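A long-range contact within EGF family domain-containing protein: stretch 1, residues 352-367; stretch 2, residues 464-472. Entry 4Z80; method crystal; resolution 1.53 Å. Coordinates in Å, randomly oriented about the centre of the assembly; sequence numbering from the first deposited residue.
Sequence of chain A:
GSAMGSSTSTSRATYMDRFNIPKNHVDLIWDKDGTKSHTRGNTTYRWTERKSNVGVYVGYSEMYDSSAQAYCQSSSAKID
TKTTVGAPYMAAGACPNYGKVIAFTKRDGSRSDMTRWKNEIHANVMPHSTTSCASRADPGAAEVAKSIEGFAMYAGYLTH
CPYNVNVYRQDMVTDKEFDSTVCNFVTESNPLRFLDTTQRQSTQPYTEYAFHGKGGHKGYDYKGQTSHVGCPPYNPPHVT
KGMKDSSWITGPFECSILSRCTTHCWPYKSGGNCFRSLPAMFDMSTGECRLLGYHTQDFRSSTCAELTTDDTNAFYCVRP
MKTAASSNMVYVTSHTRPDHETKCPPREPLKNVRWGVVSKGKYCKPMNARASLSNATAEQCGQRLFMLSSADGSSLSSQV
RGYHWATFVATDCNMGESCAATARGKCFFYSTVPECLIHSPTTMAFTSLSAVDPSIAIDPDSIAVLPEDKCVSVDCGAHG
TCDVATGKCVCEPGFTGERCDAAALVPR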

# COMPACT_ATOMS: atom_id res chain seq x y z
N ASN A 352 -10.13 22.49 -15.64
CA ASN A 352 -11.15 23.39 -16.15
C ASN A 352 -12.54 23.12 -15.62
O ASN A 352 -13.53 23.37 -16.30
CB ASN A 352 -11.16 23.34 -17.69
CG ASN A 352 -9.86 23.84 -18.30
OD1 ASN A 352 -9.17 23.10 -18.99
ND2 ASN A 352 -9.53 25.10 -18.04
N VAL A 353 -12.64 22.65 -14.38
CA VAL A 353 -13.94 22.47 -13.75
C VAL A 353 -13.90 22.86 -12.28
O VAL A 353 -12.83 22.95 -11.68
CB VAL A 353 -14.45 21.02 -13.87
CG1 VAL A 353 -14.89 20.72 -15.32
CG2 VAL A 353 -13.40 20.01 -13.40
N ARG A 354 -15.10 23.11 -11.76
CA ARG A 354 -15.33 23.51 -10.36
C ARG A 354 -16.35 22.55 -9.72
O ARG A 354 -17.38 22.26 -10.32
CB ARG A 354 -15.88 24.94 -10.29
CG ARG A 354 -15.10 25.99 -11.04
CD ARG A 354 -16.00 27.15 -11.47
NE ARG A 354 -16.61 27.84 -10.34
CZ ARG A 354 -17.61 28.71 -10.44
NH1 ARG A 354 -18.13 28.99 -11.63
NH2 ARG A 354 -18.10 29.29 -9.36
N TRP A 355 -16.09 22.08 -8.50
CA TRP A 355 -17.06 21.22 -7.80
C TRP A 355 -18.38 21.94 -7.54
O TRP A 355 -18.38 23.09 -7.10
CB TRP A 355 -16.51 20.74 -6.46
CG TRP A 355 -15.24 19.95 -6.53
CD1 TRP A 355 -14.00 20.36 -6.15
CD2 TRP A 355 -15.09 18.61 -7.01
NE1 TRP A 355 -13.08 19.37 -6.36
CE2 TRP A 355 -13.73 18.28 -6.89
CE3 TRP A 355 -15.97 17.66 -7.53
CZ2 TRP A 355 -13.22 17.04 -7.28
CZ3 TRP A 355 -15.48 16.43 -7.91
CH2 TRP A 355 -14.11 16.13 -7.79
N GLY A 356 -19.49 21.25 -7.77
CA GLY A 356 -20.79 21.82 -7.47
C GLY A 356 -21.83 20.80 -7.03
O GLY A 356 -21.55 19.61 -6.91
N VAL A 357 -23.03 21.31 -6.77
CA VAL A 357 -24.20 20.47 -6.49
C VAL A 357 -25.31 20.91 -7.45
O VAL A 357 -25.29 22.03 -7.95
CB VAL A 357 -24.66 20.58 -5.02
CG1 VAL A 357 -23.59 20.03 -4.08
CG2 VAL A 357 -25.02 22.03 -4.66
N VAL A 358 -26.27 20.03 -7.71
CA VAL A 358 -27.29 20.33 -8.70
C VAL A 358 -28.21 21.42 -8.18
O VAL A 358 -28.55 21.45 -6.99
CB VAL A 358 -28.09 19.07 -9.08
CG1 VAL A 358 -29.25 19.42 -10.01
CG2 VAL A 358 -27.19 18.04 -9.76
N SER A 359 -28.58 22.33 -9.07
CA SER A 359 -29.51 23.40 -8.75
C SER A 359 -30.60 23.45 -9.82
O SER A 359 -30.31 23.52 -11.01
CB SER A 359 -28.78 24.73 -8.67
OG SER A 359 -29.67 25.79 -8.34
N LYS A 360 -31.86 23.38 -9.38
CA LYS A 360 -33.01 23.47 -10.27
C LYS A 360 -32.95 22.46 -11.42
O LYS A 360 -33.22 22.80 -12.57
CB LYS A 360 -33.14 24.88 -10.83
CG LYS A 360 -33.31 25.96 -9.77
CD LYS A 360 -32.87 27.31 -10.27
CE LYS A 360 -32.76 28.32 -9.13
NZ LYS A 360 -34.10 28.72 -8.62
N GLY A 361 -32.57 21.23 -11.09
CA GLY A 361 -32.66 20.12 -12.02
C GLY A 361 -31.56 20.01 -13.06
O GLY A 361 -30.96 18.94 -13.19
N LYS A 362 -31.30 21.08 -13.80
CA LYS A 362 -30.39 21.01 -14.95
C LYS A 362 -29.25 22.03 -14.88
O LYS A 362 -28.58 22.27 -15.87
CB LYS A 362 -31.18 21.18 -16.25
CG LYS A 362 -32.50 21.91 -16.09
CD LYS A 362 -33.15 22.22 -17.44
CE LYS A 362 -32.47 23.39 -18.14
NZ LYS A 362 -33.31 23.96 -19.22
N TYR A 363 -29.03 22.60 -13.69
CA TYR A 363 -27.92 23.52 -13.49
C TYR A 363 -27.06 23.05 -12.34
O TYR A 363 -27.41 22.11 -11.63
CB TYR A 363 -28.43 24.94 -13.24
CG TYR A 363 -29.23 25.48 -14.40
CD1 TYR A 363 -28.61 26.16 -15.43
CD2 TYR A 363 -30.61 25.30 -14.48
CE1 TYR A 363 -29.32 26.65 -16.51
CE2 TYR A 363 -31.33 25.79 -15.55
CZ TYR A 363 -30.68 26.46 -16.57
OH TYR A 363 -31.39 26.95 -17.64
N CYS A 364 -25.90 23.69 -12.20
CA CYS A 364 -24.94 23.35 -11.16
C CYS A 364 -24.57 24.64 -10.45
O CYS A 364 -24.34 25.65 -11.10
CB CYS A 364 -23.71 22.66 -11.77
SG CYS A 364 -22.58 21.88 -10.58
N LYS A 365 -24.55 24.61 -9.13
CA LYS A 365 -24.04 25.74 -8.36
C LYS A 365 -22.82 25.29 -7.57
O LYS A 365 -22.74 24.14 -7.14
CB LYS A 365 -25.12 26.32 -7.44
CG LYS A 365 -25.68 25.33 -6.43
CD LYS A 365 -26.77 25.98 -5.58
CE LYS A 365 -27.36 24.99 -4.59
NZ LYS A 365 -28.48 25.59 -3.81
N PRO A 366 -21.85 26.20 -7.39
CA PRO A 366 -20.65 25.78 -6.67
C PRO A 366 -20.98 25.40 -5.24
O PRO A 366 -21.92 25.92 -4.64
CB PRO A 366 -19.74 27.01 -6.73
CG PRO A 366 -20.64 28.15 -7.03
CD PRO A 366 -21.75 27.59 -7.86
N MET A 367 -20.22 24.45 -4.72
CA MET A 367 -20.39 24.05 -3.34
C MET A 367 -19.98 25.22 -2.45
O MET A 367 -19.30 26.15 -2.90
CB MET A 367 -19.56 22.80 -3.04
CG MET A 367 -19.85 21.63 -3.99
SD MET A 367 -19.52 20.00 -3.29
CE MET A 367 -17.75 20.04 -3.09
N ALA A 464 -20.91 14.79 -16.21
CA ALA A 464 -20.85 15.52 -14.93
C ALA A 464 -21.13 17.01 -15.04
O ALA A 464 -21.51 17.65 -14.06
CB ALA A 464 -19.50 15.31 -14.29
N VAL A 465 -20.92 17.57 -16.23
CA VAL A 465 -20.87 19.01 -16.39
C VAL A 465 -22.24 19.59 -16.74
O VAL A 465 -22.93 19.10 -17.64
CB VAL A 465 -19.82 19.38 -17.47
CG1 VAL A 465 -19.77 20.88 -17.70
CG2 VAL A 465 -18.44 18.89 -17.06
N LEU A 466 -22.64 20.61 -15.99
CA LEU A 466 -23.89 21.33 -16.23
C LEU A 466 -23.60 22.83 -16.28
O LEU A 466 -22.63 23.30 -15.68
CB LEU A 466 -24.93 21.04 -15.15
CG LEU A 466 -25.51 19.63 -15.10
CD1 LEU A 466 -26.35 19.45 -13.84
CD2 LEU A 466 -26.35 19.35 -16.34
N PRO A 467 -24.45 23.59 -16.98
CA PRO A 467 -24.31 25.05 -16.95
C PRO A 467 -24.51 25.58 -15.54
O PRO A 467 -25.30 25.02 -14.77
CB PRO A 467 -25.42 25.54 -17.89
CG PRO A 467 -26.39 24.40 -17.98
CD PRO A 467 -25.59 23.15 -17.81
N GLU A 468 -23.80 26.66 -15.20
CA GLU A 468 -23.90 27.23 -13.87
C GLU A 468 -25.25 27.91 -13.67
O GLU A 468 -25.75 28.59 -14.57
CB GLU A 468 -22.77 28.23 -13.61
CG GLU A 468 -22.89 28.93 -12.25
CD GLU A 468 -21.68 29.78 -11.88
OE1 GLU A 468 -20.77 29.93 -12.72
OE2 GLU A 468 -21.65 30.31 -10.75
N ASP A 469 -25.83 27.70 -12.49
CA ASP A 469 -26.94 28.53 -12.04
C ASP A 469 -26.38 29.87 -11.59
O ASP A 469 -25.84 29.98 -10.49
CB ASP A 469 -27.69 27.84 -10.90
CG ASP A 469 -28.93 28.61 -10.46
OD1 ASP A 469 -29.12 29.76 -10.91
OD2 ASP A 469 -29.71 28.06 -9.66
N LYS A 470 -26.49 30.88 -12.44
CA LYS A 470 -25.89 32.18 -12.15
C LYS A 470 -26.84 33.11 -11.38
O LYS A 470 -26.52 34.28 -11.17
CB LYS A 470 -25.44 32.86 -13.44
CG LYS A 470 -24.34 32.10 -14.18
CD LYS A 470 -23.89 32.84 -15.42
CE LYS A 470 -22.85 32.04 -16.18
NZ LYS A 470 -22.55 32.65 -17.51
N CYS A 471 -27.99 32.58 -10.96
CA CYS A 471 -28.99 33.38 -10.27
C CYS A 471 -28.91 33.25 -8.75
O CYS A 471 -29.62 33.95 -8.03
CB CYS A 471 -30.39 32.98 -10.74
SG CYS A 471 -30.76 33.47 -12.44
N VAL A 472 -28.05 32.36 -8.28
CA VAL A 472 -27.92 32.09 -6.84
C VAL A 472 -27.65 33.36 -6.05
O VAL A 472 -28.13 33.51 -4.93
CB VAL A 472 -26.78 31.08 -6.55
CG1 VAL A 472 -26.82 30.63 -5.10
CG2 VAL A 472 -26.87 29.86 -7.46
O HOH W 1 -19.79 31.50 -9.31

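Stretch 1 contains a β-hairpin, whose first strand runs to Ser359 and whose second is 363-366, paired through backbone hydrogen bonds such as Val357 N to Lys365 O (2.9 Å) and Lys365 N to Val357 O (2.9 Å). Residues 464-472, more than a hundred positions later in the chain, lie along the second hairpin strand without forming a regular strand of their own. Together the two stretches bury 641 Å².

The backbone attachment is a single β-bridge between Cys364 and Glu468. Cys364 uses both of its polar backbone atoms: its N donates to Pro467 O (3.0 Å), and its O accepts from Asp469 N (2.9 Å). The carbonyls also receive CA-H contacts, from Tyr363 CA to Pro467 O (3.3 Å) and from Glu468 CA to Cys364 O (3.2 Å). Pro467 suits its position, since the bridge requires its carbonyl and makes no demand on its nitrogen, which has no hydrogen to give.

Two consecutive acidic residues, the bridge residue Glu468 and its neighbour Asp469, send their carboxylates to different ends of the hairpin. Asp469, buried, points its CA-to-CB bond toward the hairpin, and with chi1 t its carboxylate reaches the end of the first strand. There OD2 accepts a short hydrogen bond from Ser359 OG (2.6 Å), whose own t rotamer carries the hydroxyl to the acid. The other oxygen, OD1, accepts from Cys471 N (3.0 Å), so the same carboxylate also braces the turn that follows it. Lys360 adds a nearby positive charge, but its NZ stays 4.6 Å from Asp469 OD2, too far for a salt bridge; its CE, at 3.1 Å from OD2, comes closer than the ammonium.

Glu468 starts from a CA-to-CB bond directed away from the hairpin, yet its extended side chain, with chi1 and chi2 both t, brings the carboxylate back to Arg354. Arg354 meets it from a sideways start with an m, t, p sequence of chi1 to chi3. Its NH1 donates to Glu468 OE1 (3.0 Å) in a salt bridge, the oxygen lying at the guanidinium edge, near its plane. A water completes the link, accepting from Arg354 NH2 (2.8 Å) and donating to Glu468 OE2 (2.6 Å), so both carboxylate oxygens are engaged.

Apolar contacts fill the space around these polar links. Leu466 points toward the hairpin in an m, t rotamer: its CB packs on Cys364 CB (3.9 Å), while CD1 lies 3.6 Å from Tyr363 O and 4.4 Å from Val358 CG2. Its branched end thus covers backbone as well as side chain. Tyr363, with chi1 m and chi2 near -90°, sets its ring beside the proline, CD1 to Pro467 CG being 3.8 Å, and its CB packs against Asp469 CB (3.8 Å). At the far end of the second stretch, Val472 CG2 touches Lys365 CB (3.9 Å); the t, t, t run of chi2 to chi4 then leads the lysine end away, leaving its aliphatic base to make the contact.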